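Local atomic coordinates of ceramide very long chain fatty acid hydroxylase SCS7 (Saccharomyces cerevisiae, PDB entry 4ZR1), a protein that hydroxylates the very long chain fatty acids of ceramides, probably at C-2, in the endoplasmic reticulum membrane, using two metal ions likely to form the catalytic centre. Residues 149-154 with 274-279; 153-158 with 257-262; 172-177 with 252-257. All coordinates share one frame; numbering follows the deposited sequence.

In the fold
Followed from the N terminus, the chain first supplies the end of transmembrane helix 128-154 and the turn after it, which start interactions 1 and 2, and then helix 164-179, which starts interaction 3. Two further transmembrane helices, 191-208 and 211-236, come next. On the return, helix 242-256 closes the innermost loop at 252-257 (interaction 3), 257-262 closes interaction 2, and 274-279, just past helix 269-273, closes interaction 1. Interaction 3 nests inside the loops of the other two, which start from the same stretch, sharing Leu153 and Phe154. Interactions 1 and 2 each give one histidine to the same zinc ion; interaction 3 gives it two and also reaches the second.

Interaction 1 of 3, residues 149-154 with 274-279; sequences LHRFLF and FGTYLG. With ZN (zinc ion), chain D.
A Schellman motif that ends helix 269-273 brings Phe274 and Thr276 up to Arg151, at the cytoplasmic end of transmembrane helix 128-154. Gly275, with positive phi, is its C-prime residue, and Thr276 N bonds back to Asp271 O. Arg151 and Thr276 approach each other from opposite directions. The arginine CG points away from its own backbone N (chi1 175°) and the chain runs on extended to NE, which carries the guanidinium out to the loop. There the methyl CG2 of Thr276 settles over one face, displaced toward the rim, 3.3 Å from Arg151 NH1 and 3.6 Å from Arg151 CZ. The other face is taken by Phe152, whose CZ rests off-centre above it, while Arg151 CG lies over the middle of the Phe152 ring. Phe274 uses CB alone, in the guanidinium plane and 3.8 Å from Arg151 NH1; its ring leads away, turned 74° to that plane. One residue before the arginine, His150 NE2 binds a zinc ion at 2.3 Å, and Phe263 O holds its ND1. The helix widens here into a pi-type turn, with Leu149 O accepting from both Leu153 N and Phe154 N. No hydrogen bond passes directly between the two segments. Instead Tyr147 OH bonds to both Arg151 NH1 and Thr276 OG1, and Asp271 OD1 also bonds to that threonine oxygen. The chemistry is therefore divided: the flat faces of the guanidinium pack against a methyl and a phenyl rim, whereas its polarity is linked to the loop through a tyrosine hydroxyl, one residue along from a zinc ligand.

Interaction 2 of 3, residues 153-158 with 257-262; sequences LFHFDD and KNYQLG. With ZN (zinc ion), chain D.
His155 and Tyr259 meet rim to rim, neither ring over the face of the other, and no hydrogen bond joins their segments. Here a first-shell ligand of the histidine-box metal site of the hydroxylase meets its second shell: His155 NE2 binds zinc, with His150, His174, His178 and His254 completing the set. The two ring planes are inclined by 30°, their centroids 5.8 Å apart, and His155 ND1 lies 3.7 Å from Tyr259 CD2, near the plane of the tyrosine ring. Asp157 joins them from the same segment as the histidine. Its OD2 accepts a weak hydrogen bond from His155 ND1, 3.3 Å long with an angle of 148° at the hydrogen, and also sits in the plane of the tyrosine ring at its edge, 3.5 Å from Tyr259 CE2. One carboxylate oxygen thus faces both an N-H and an aromatic C-H edge, while Asp157 OD1 is hydrogen-bonded to His170. Such a tie is consistent with the aspartate steadying the rotation of the imidazole. The carbonyl O of Tyr259 stands over one face of the His155 ring, toward its rim, and the tyrosine ring stacks with that of His79. The loop is folded by an Asx turn, in which Asn258 OD1 accepts from Gln260 N, which approaches in the carbonyl plane, at 2.7 Å.

Interaction 3 of 3, residues 172-177 with 252-257; sequences LLHGCH and LEHHYK. With ZN (zinc ion), chain D; ZN (zinc ion), chain C; BOG (octyl beta-D-glucopyranoside), chain E.
His177 and His255 cross at about a right angle, their ring planes 84° apart and the closest atoms, His177 NE2 and His255 CE1, separated by 3.2 Å. His177 NE2 and His255 NE2 are also close but not hydrogen-bonded: both bind one zinc ion, His177 NE2 at 2.3 Å and His255 NE2 at 2.0 Å. Their first torsions differ. His177 turns CG opposite its backbone N (chi1 175°), whereas His255 places it beside the backbone N (chi1 -79°), and with chi2 this leaves the edge of its ring toward His177. His174 and His254 both share the His177 orientation at CB and grip the other zinc from two sides; His174 NE2 and His254 NE2 stay 4.3 Å apart with the metal between them. Each segment carries part of a His-x-x-His-His box, a hallmark of this membrane hydroxylase and desaturase family, whose adjacent positions here serve different metals. His150, His155 and His178 complete one site; His232, His236 and His251 complete the other. His254 ND1 is hydrogen-bonded to Leu261 O, consistent with NE2 being the nitrogen left to bind zinc. A bound octyl glucoside packs against helix 164-179 at its wider pi-type turn. Its O4 donates to Leu173 O at 2.6 Å and lies at the edge of the His174 ring, while its O3 approaches His177 CB at 3.3 Å. Leu172 CD2 lies against the octyl chain, 3.4 Å from the detergent atom C3'.

Interaction 1 of 3, residues 149-154 with 274-279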
loop_
_atom_site.group_PDB
_atom_site.type_symbol
_atom_site.label_atom_id
_atom_site.label_comp_id
_atom_site.label_asym_id
_atom_site.label_seq_id
_atom_site.Cartn_x
_atom_site.Cartn_y
_atom_site.Cartn_z
ATOM N N LEU A 149 -3.548 -3.671 -8.799
ATOM C CA LEU A 149 -4.203 -3.095 -7.632
ATOM C C LEU A 149 -3.545 -1.785 -7.234
ATOM O O LEU A 149 -4.221 -0.777 -7.040
ATOM C CB LEU A 149 -4.173 -4.060 -6.453
ATOM C CG LEU A 149 -5.066 -5.277 -6.656
ATOM C CD1 LEU A 149 -5.117 -6.128 -5.401
ATOM C CD2 LEU A 149 -6.451 -4.809 -7.059
ATOM N N HIS A 150 -2.220 -1.805 -7.132
ATOM C CA HIS A 150 -1.487 -0.630 -6.706
ATOM C C HIS A 150 -1.702 0.549 -7.637
ATOM O O HIS A 150 -1.999 1.654 -7.188
ATOM C CB HIS A 150 -0.001 -0.936 -6.606
ATOM C CG HIS A 150 0.776 0.140 -5.920
ATOM N ND1 HIS A 150 2.151 0.134 -5.840
ATOM C CD2 HIS A 150 0.362 1.254 -5.271
ATOM C CE1 HIS A 150 2.553 1.205 -5.178
ATOM N NE2 HIS A 150 1.488 1.899 -4.821
ATOM N N ARG A 151 -1.566 0.316 -8.937
ATOM C CA ARG A 151 -1.649 1.411 -9.904
ATOM C C ARG A 151 -3.075 1.888 -10.183
ATOM O O ARG A 151 -3.322 3.095 -10.303
ATOM C CB ARG A 151 -0.991 0.995 -11.219
ATOM C CG ARG A 151 -1.141 2.016 -12.327
ATOM C CD ARG A 151 -0.349 1.615 -13.533
ATOM N NE ARG A 151 -0.716 2.389 -14.711
ATOM C CZ ARG A 151 -0.208 2.172 -15.916
ATOM N NH1 ARG A 151 0.676 1.197 -16.096
ATOM N NH2 ARG A 151 -0.595 2.919 -16.938
ATOM N N PHE A 152 -4.010 0.947 -10.288
ATOM C CA PHE A 152 -5.339 1.286 -10.767
ATOM C C PHE A 152 -6.410 1.341 -9.668
ATOM O O PHE A 152 -7.371 2.101 -9.786
ATOM C CB PHE A 152 -5.757 0.310 -11.875
ATOM C CG PHE A 152 -4.904 0.401 -13.118
ATOM C CD1 PHE A 152 -4.982 1.508 -13.953
ATOM C CD2 PHE A 152 -4.037 -0.625 -13.463
ATOM C CE1 PHE A 152 -4.198 1.600 -15.099
ATOM C CE2 PHE A 152 -3.250 -0.537 -14.609
ATOM C CZ PHE A 152 -3.332 0.580 -15.427
ATOM N N LEU A 153 -6.267 0.562 -8.600
ATOM C CA LEU A 153 -7.239 0.681 -7.509
ATOM C C LEU A 153 -6.720 1.606 -6.403
ATOM O O LEU A 153 -7.339 2.617 -6.083
ATOM C CB LEU A 153 -7.592 -0.684 -6.927
ATOM C CG LEU A 153 -8.737 -0.588 -5.911
ATOM C CD1 LEU A 153 -10.062 -0.550 -6.650
ATOM C CD2 LEU A 153 -8.723 -1.740 -4.907
ATOM N N PHE A 154 -5.564 1.267 -5.846
ATOM C CA PHE A 154 -4.943 2.073 -4.805
ATOM C C PHE A 154 -4.681 3.530 -5.226
ATOM O O PHE A 154 -4.887 4.456 -4.445
ATOM C CB PHE A 154 -3.635 1.427 -4.363
ATOM C CG PHE A 154 -3.822 0.169 -3.582
ATOM C CD1 PHE A 154 -5.096 -0.314 -3.319
ATOM C CD2 PHE A 154 -2.725 -0.541 -3.107
ATOM C CE1 PHE A 154 -5.272 -1.478 -2.593
ATOM C CE2 PHE A 154 -2.903 -1.710 -2.378
ATOM C CZ PHE A 154 -4.172 -2.176 -2.121
ATOM N N PHE A 274 5.067 -1.994 -18.613
ATOM C CA PHE A 274 3.949 -1.081 -18.879
ATOM C C PHE A 274 4.343 0.383 -18.819
ATOM O O PHE A 274 3.486 1.265 -18.733
ATOM C CB PHE A 274 2.807 -1.324 -17.902
ATOM C CG PHE A 274 2.181 -2.669 -18.028
ATOM C CD1 PHE A 274 1.387 -2.975 -19.122
ATOM C CD2 PHE A 274 2.334 -3.609 -17.032
ATOM C CE1 PHE A 274 0.780 -4.221 -19.239
ATOM C CE2 PHE A 274 1.726 -4.860 -17.134
ATOM C CZ PHE A 274 0.949 -5.166 -18.240
ATOM N N GLY A 275 5.645 0.629 -18.855
ATOM C CA GLY A 275 6.167 1.977 -18.951
ATOM C C GLY A 275 5.741 2.886 -17.818
ATOM O O GLY A 275 5.211 3.971 -18.047
ATOM N N THR A 276 5.958 2.432 -16.590
ATOM C CA THR A 276 5.764 3.276 -15.423
ATOM C C THR A 276 6.993 3.217 -14.529
ATOM O O THR A 276 6.925 3.581 -13.359
ATOM C CB THR A 276 4.516 2.869 -14.602
ATOM O OG1 THR A 276 4.587 1.476 -14.271
ATOM C CG2 THR A 276 3.234 3.149 -15.378
ATOM N N TYR A 277 8.111 2.747 -15.084
ATOM C CA TYR A 277 9.362 2.652 -14.334
ATOM C C TYR A 277 9.709 3.996 -13.688
ATOM O O TYR A 277 9.351 5.057 -14.203
ATOM C CB TYR A 277 10.509 2.182 -15.242
ATOM C CG TYR A 277 11.817 1.960 -14.502
ATOM C CD1 TYR A 277 11.963 0.895 -13.620
ATOM C CD2 TYR A 277 12.907 2.804 -14.695
ATOM C CE1 TYR A 277 13.147 0.683 -12.940
ATOM C CE2 TYR A 277 14.102 2.598 -14.016
ATOM C CZ TYR A 277 14.211 1.534 -13.142
ATOM O OH TYR A 277 15.384 1.315 -12.460
ATOM N N LEU A 278 10.387 3.944 -12.547
ATOM C CA LEU A 278 10.766 5.153 -11.830
ATOM C C LEU A 278 12.270 5.392 -11.967
ATOM O O LEU A 278 13.046 5.086 -11.061
ATOM C CB LEU A 278 10.354 5.043 -10.358
ATOM C CG LEU A 278 10.363 6.312 -9.504
ATOM C CD1 LEU A 278 9.623 7.431 -10.205
ATOM C CD2 LEU A 278 9.738 6.029 -8.147
ATOM N N GLY A 279 12.675 5.935 -13.114
ATOM C CA GLY A 279 14.083 6.146 -13.415
ATOM C C GLY A 279 14.687 7.316 -12.661
ATOM O O GLY A 279 13.987 7.989 -11.907
HETATM ZN ZN ZN D . 1.335 3.874 -3.629
#

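Interaction 2 of 3, residues 153-158 with 257-262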
loop_
_atom_site.group_PDB
_atom_site.type_symbol
_atom_site.label_atom_id
_atom_site.label_comp_id
_atom_site.label_asym_id
_atom_site.label_seq_id
_atom_site.Cartn_x
_atom_site.Cartn_y
_atom_site.Cartn_z
ATOM N N LEU A 153 -6.267 0.562 -8.600
ATOM C CA LEU A 153 -7.239 0.681 -7.509
ATOM C C LEU A 153 -6.720 1.606 -6.403
ATOM O O LEU A 153 -7.339 2.617 -6.083
ATOM C CB LEU A 153 -7.592 -0.684 -6.927
ATOM C CG LEU A 153 -8.737 -0.588 -5.911
ATOM C CD1 LEU A 153 -10.062 -0.550 -6.650
ATOM C CD2 LEU A 153 -8.723 -1.740 -4.907
ATOM N N PHE A 154 -5.564 1.267 -5.846
ATOM C CA PHE A 154 -4.943 2.073 -4.805
ATOM C C PHE A 154 -4.681 3.530 -5.226
ATOM O O PHE A 154 -4.887 4.456 -4.445
ATOM C CB PHE A 154 -3.635 1.427 -4.363
ATOM C CG PHE A 154 -3.822 0.169 -3.582
ATOM C CD1 PHE A 154 -5.096 -0.314 -3.319
ATOM C CD2 PHE A 154 -2.725 -0.541 -3.107
ATOM C CE1 PHE A 154 -5.272 -1.478 -2.593
ATOM C CE2 PHE A 154 -2.903 -1.710 -2.378
ATOM C CZ PHE A 154 -4.172 -2.176 -2.121
ATOM N N HIS A 155 -4.216 3.739 -6.447
ATOM C CA HIS A 155 -3.981 5.098 -6.910
ATOM C C HIS A 155 -5.006 5.547 -7.949
ATOM O O HIS A 155 -4.650 6.178 -8.936
ATOM C CB HIS A 155 -2.564 5.237 -7.465
ATOM C CG HIS A 155 -1.510 5.254 -6.403
ATOM N ND1 HIS A 155 -1.117 6.408 -5.765
ATOM C CD2 HIS A 155 -0.779 4.253 -5.858
ATOM C CE1 HIS A 155 -0.181 6.121 -4.877
ATOM N NE2 HIS A 155 0.042 4.820 -4.914
ATOM N N PHE A 156 -6.271 5.203 -7.715
ATOM C CA PHE A 156 -7.407 5.778 -8.433
ATOM C C PHE A 156 -7.256 7.295 -8.586
ATOM O O PHE A 156 -7.414 7.839 -9.682
ATOM C CB PHE A 156 -8.702 5.450 -7.690
ATOM C CG PHE A 156 -9.888 5.236 -8.582
ATOM C CD1 PHE A 156 -10.050 4.040 -9.256
ATOM C CD2 PHE A 156 -10.858 6.216 -8.722
ATOM C CE1 PHE A 156 -11.148 3.831 -10.067
ATOM C CE2 PHE A 156 -11.956 6.009 -9.532
ATOM C CZ PHE A 156 -12.101 4.816 -10.206
ATOM N N ASP A 157 -6.947 7.957 -7.470
ATOM C CA ASP A 157 -6.590 9.385 -7.420
ATOM C C ASP A 157 -7.480 10.312 -8.252
ATOM O O ASP A 157 -8.651 10.493 -7.924
ATOM C CB ASP A 157 -5.129 9.567 -7.839
ATOM C CG ASP A 157 -4.165 8.769 -6.961
ATOM O OD1 ASP A 157 -4.603 8.167 -5.953
ATOM O OD2 ASP A 157 -2.959 8.756 -7.275
ATOM N N ASP A 158 -6.913 10.900 -9.307
ATOM C CA ASP A 158 -7.617 11.851 -10.180
ATOM C C ASP A 158 -9.009 11.359 -10.593
ATOM O O ASP A 158 -9.956 12.139 -10.648
ATOM C CB ASP A 158 -6.777 12.135 -11.435
ATOM C CG ASP A 158 -7.206 13.402 -12.169
ATOM O OD1 ASP A 158 -8.232 14.011 -11.792
ATOM O OD2 ASP A 158 -6.515 13.783 -13.141
ATOM N N LYS A 257 8.897 11.076 -3.952
ATOM C CA LYS A 257 9.335 11.730 -5.183
ATOM C C LYS A 257 8.260 11.727 -6.271
ATOM O O LYS A 257 7.923 12.780 -6.828
ATOM C CB LYS A 257 10.604 11.061 -5.707
ATOM C CG LYS A 257 11.153 11.668 -6.982
ATOM C CD LYS A 257 12.495 11.051 -7.325
ATOM C CE LYS A 257 13.116 11.681 -8.558
ATOM N NZ LYS A 257 14.444 11.064 -8.843
ATOM N N ASN A 258 7.723 10.545 -6.567
ATOM C CA ASN A 258 6.717 10.399 -7.614
ATOM C C ASN A 258 5.827 9.177 -7.378
ATOM O O ASN A 258 6.306 8.042 -7.429
ATOM C CB ASN A 258 7.401 10.297 -8.988
ATOM C CG ASN A 258 6.447 10.556 -10.149
ATOM O OD1 ASN A 258 5.302 10.105 -10.146
ATOM N ND2 ASN A 258 6.923 11.296 -11.147
ATOM N N TYR A 259 4.539 9.410 -7.125
ATOM C CA TYR A 259 3.583 8.320 -6.935
ATOM C C TYR A 259 2.719 8.107 -8.180
ATOM O O TYR A 259 1.659 7.481 -8.112
ATOM C CB TYR A 259 2.696 8.573 -5.702
ATOM C CG TYR A 259 1.814 9.812 -5.750
ATOM C CD1 TYR A 259 2.310 11.061 -5.395
ATOM C CD2 TYR A 259 0.474 9.723 -6.108
ATOM C CE1 TYR A 259 1.508 12.189 -5.430
ATOM C CE2 TYR A 259 -0.341 10.842 -6.135
ATOM C CZ TYR A 259 0.182 12.071 -5.799
ATOM O OH TYR A 259 -0.628 13.183 -5.833
ATOM N N GLN A 260 3.172 8.637 -9.315
ATOM C CA GLN A 260 2.569 8.308 -10.604
ATOM C C GLN A 260 3.387 7.203 -11.274
ATOM O O GLN A 260 3.039 6.721 -12.356
ATOM C CB GLN A 260 2.476 9.536 -11.513
ATOM C CG GLN A 260 1.324 10.459 -11.187
ATOM C CD GLN A 260 1.589 11.329 -9.975
ATOM O OE1 GLN A 260 2.645 11.956 -9.851
ATOM N NE2 GLN A 260 0.635 11.351 -9.058
ATOM N N LEU A 261 4.472 6.811 -10.607
ATOM C CA LEU A 261 5.359 5.757 -11.081
ATOM C C LEU A 261 5.757 4.819 -9.938
ATOM O O LEU A 261 5.413 5.061 -8.779
ATOM C CB LEU A 261 6.610 6.364 -11.708
ATOM C CG LEU A 261 6.411 7.353 -12.851
ATOM C CD1 LEU A 261 7.726 8.026 -13.158
ATOM C CD2 LEU A 261 5.857 6.659 -14.087
ATOM N N GLY A 262 6.486 3.753 -10.272
ATOM C CA GLY A 262 7.041 2.843 -9.282
ATOM C C GLY A 262 6.004 2.003 -8.555
ATOM O O GLY A 262 6.083 1.822 -7.331
HETATM ZN ZN ZN D . 1.335 3.874 -3.629
#

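Interaction 3 of 3, residues 172-177 with 252-257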
loop_
_atom_site.group_PDB
_atom_site.type_symbol
_atom_site.label_atom_id
_atom_site.label_comp_id
_atom_site.label_asym_id
_atom_site.label_seq_id
_atom_site.Cartn_x
_atom_site.Cartn_y
_atom_site.Cartn_z
ATOM N N LEU A 172 -8.506 4.275 3.395
ATOM C CA LEU A 172 -8.387 2.958 4.019
ATOM C C LEU A 172 -7.601 1.939 3.180
ATOM O O LEU A 172 -6.972 1.035 3.730
ATOM C CB LEU A 172 -9.780 2.394 4.324
ATOM C CG LEU A 172 -10.554 3.008 5.488
ATOM C CD1 LEU A 172 -11.939 2.398 5.560
ATOM C CD2 LEU A 172 -9.821 2.827 6.826
ATOM N N LEU A 173 -7.636 2.071 1.854
ATOM C CA LEU A 173 -6.972 1.091 0.989
ATOM C C LEU A 173 -5.499 1.382 0.781
ATOM O O LEU A 173 -4.714 0.462 0.603
ATOM C CB LEU A 173 -7.665 1.010 -0.371
ATOM C CG LEU A 173 -9.065 0.390 -0.343
ATOM C CD1 LEU A 173 -9.604 0.195 -1.750
ATOM C CD2 LEU A 173 -9.056 -0.917 0.429
ATOM N N HIS A 174 -5.117 2.654 0.798
ATOM C CA HIS A 174 -3.746 3.018 0.464
ATOM C C HIS A 174 -3.375 4.471 0.812
ATOM O O HIS A 174 -2.217 4.763 1.113
ATOM C CB HIS A 174 -3.506 2.776 -1.023
ATOM C CG HIS A 174 -2.062 2.723 -1.395
ATOM N ND1 HIS A 174 -1.196 1.784 -0.872
ATOM C CD2 HIS A 174 -1.327 3.494 -2.230
ATOM C CE1 HIS A 174 0.008 1.978 -1.378
ATOM N NE2 HIS A 174 -0.045 3.007 -2.206
ATOM N N GLY A 175 -4.349 5.374 0.767
ATOM C CA GLY A 175 -4.097 6.777 1.050
ATOM C C GLY A 175 -3.413 7.002 2.388
ATOM O O GLY A 175 -2.449 7.764 2.479
ATOM N N CYS A 176 -3.907 6.328 3.424
ATOM C CA CYS A 176 -3.353 6.456 4.770
ATOM C C CYS A 176 -1.866 6.108 4.792
ATOM O O CYS A 176 -1.057 6.739 5.479
ATOM C CB CYS A 176 -4.112 5.553 5.744
ATOM S SG CYS A 176 -3.626 5.769 7.464
ATOM N N HIS A 177 -1.504 5.098 4.023
ATOM C CA HIS A 177 -0.131 4.655 4.010
ATOM C C HIS A 177 0.776 5.726 3.377
ATOM O O HIS A 177 1.907 5.936 3.818
ATOM C CB HIS A 177 -0.020 3.318 3.278
ATOM C CG HIS A 177 1.389 2.855 3.108
ATOM N ND1 HIS A 177 2.228 2.632 4.176
ATOM C CD2 HIS A 177 2.121 2.619 1.995
ATOM C CE1 HIS A 177 3.413 2.259 3.730
ATOM N NE2 HIS A 177 3.373 2.243 2.411
ATOM N N LEU A 252 10.717 3.715 -2.026
ATOM C CA LEU A 252 10.690 4.938 -1.241
ATOM C C LEU A 252 10.536 6.163 -2.134
ATOM O O LEU A 252 9.957 7.169 -1.720
ATOM C CB LEU A 252 11.955 5.052 -0.394
ATOM C CG LEU A 252 11.815 4.733 1.097
ATOM C CD1 LEU A 252 10.914 3.553 1.343
ATOM C CD2 LEU A 252 13.174 4.461 1.693
ATOM N N GLU A 253 11.043 6.086 -3.362
ATOM C CA GLU A 253 10.876 7.202 -4.288
ATOM C C GLU A 253 9.431 7.281 -4.772
ATOM O O GLU A 253 8.953 8.350 -5.153
ATOM C CB GLU A 253 11.831 7.089 -5.473
ATOM C CG GLU A 253 13.262 7.453 -5.144
ATOM C CD GLU A 253 14.155 7.419 -6.363
ATOM O OE1 GLU A 253 13.637 7.199 -7.482
ATOM O OE2 GLU A 253 15.378 7.609 -6.197
ATOM N N HIS A 254 8.737 6.149 -4.755
ATOM C CA HIS A 254 7.315 6.148 -5.062
ATOM C C HIS A 254 6.558 6.971 -4.016
ATOM O O HIS A 254 5.526 7.576 -4.292
ATOM C CB HIS A 254 6.772 4.721 -5.109
ATOM C CG HIS A 254 5.280 4.649 -5.086
ATOM N ND1 HIS A 254 4.511 4.760 -6.225
ATOM C CD2 HIS A 254 4.413 4.502 -4.057
ATOM C CE1 HIS A 254 3.234 4.677 -5.900
ATOM N NE2 HIS A 254 3.147 4.519 -4.590
ATOM N N HIS A 255 7.100 6.981 -2.808
ATOM C CA HIS A 255 6.538 7.728 -1.701
ATOM C C HIS A 255 6.983 9.198 -1.700
ATOM O O HIS A 255 6.156 10.102 -1.644
ATOM C CB HIS A 255 6.934 7.061 -0.381
ATOM C CG HIS A 255 6.113 5.856 -0.042
ATOM N ND1 HIS A 255 4.820 5.943 0.426
ATOM C CD2 HIS A 255 6.403 4.535 -0.100
ATOM C CE1 HIS A 255 4.345 4.728 0.634
ATOM N NE2 HIS A 255 5.285 3.856 0.323
ATOM N N TYR A 256 8.288 9.434 -1.768
ATOM C CA TYR A 256 8.824 10.768 -1.526
ATOM C C TYR A 256 9.338 11.491 -2.770
ATOM O O TYR A 256 10.127 12.426 -2.655
ATOM C CB TYR A 256 9.955 10.690 -0.504
ATOM C CG TYR A 256 9.596 9.964 0.767
ATOM C CD1 TYR A 256 8.965 10.624 1.820
ATOM C CD2 TYR A 256 9.895 8.619 0.921
ATOM C CE1 TYR A 256 8.640 9.952 2.988
ATOM C CE2 TYR A 256 9.576 7.946 2.075
ATOM C CZ TYR A 256 8.950 8.612 3.106
ATOM O OH TYR A 256 8.644 7.922 4.250
ATOM N N LYS A 257 8.897 11.076 -3.952
ATOM C CA LYS A 257 9.335 11.730 -5.183
ATOM C C LYS A 257 8.260 11.727 -6.271
ATOM O O LYS A 257 7.923 12.780 -6.828
ATOM C CB LYS A 257 10.604 11.061 -5.707
ATOM C CG LYS A 257 11.153 11.668 -6.982
ATOM C CD LYS A 257 12.495 11.051 -7.325
ATOM C CE LYS A 257 13.116 11.681 -8.558
ATOM N NZ LYS A 257 14.444 11.064 -8.843
HETATM ZN ZN ZN D . 1.335 3.874 -3.629
HETATM ZN ZN ZN C . 5.060 1.921 0.934
HETATM C C1 BOG E . -4.369 -0.165 4.953
HETATM O O1 BOG E . -4.707 -0.158 6.323
HETATM C C2 BOG E . -2.901 0.165 4.818
HETATM O O2 BOG E . -2.735 1.508 5.206
HETATM C C3 BOG E . -2.467 0.056 3.374
HETATM O O3 BOG E . -1.068 0.140 3.223
HETATM C C4 BOG E . -2.967 -1.205 2.738
HETATM O O4 BOG E . -2.730 -1.097 1.355
HETATM C C5 BOG E . -4.446 -1.335 2.985
HETATM O O5 BOG E . -4.662 -1.418 4.377
HETATM C C6 BOG E . -4.921 -2.572 2.237
HETATM O O6 BOG E . -6.036 -3.182 2.848
HETATM C "C1'" BOG E . -5.894 0.540 6.639
HETATM C "C2'" BOG E . -6.164 0.510 8.129
HETATM C "C3'" BOG E . -7.656 0.664 8.350
HETATM C "C4'" BOG E . -8.234 -0.499 9.136
HETATM C "C5'" BOG E . -9.640 -0.814 8.655
HETATM C "C6'" BOG E . -10.360 -1.651 9.685
HETATM C "C7'" BOG E . -11.689 -2.117 9.137
HETATM C "C8'" BOG E . -12.687 -0.984 9.213
#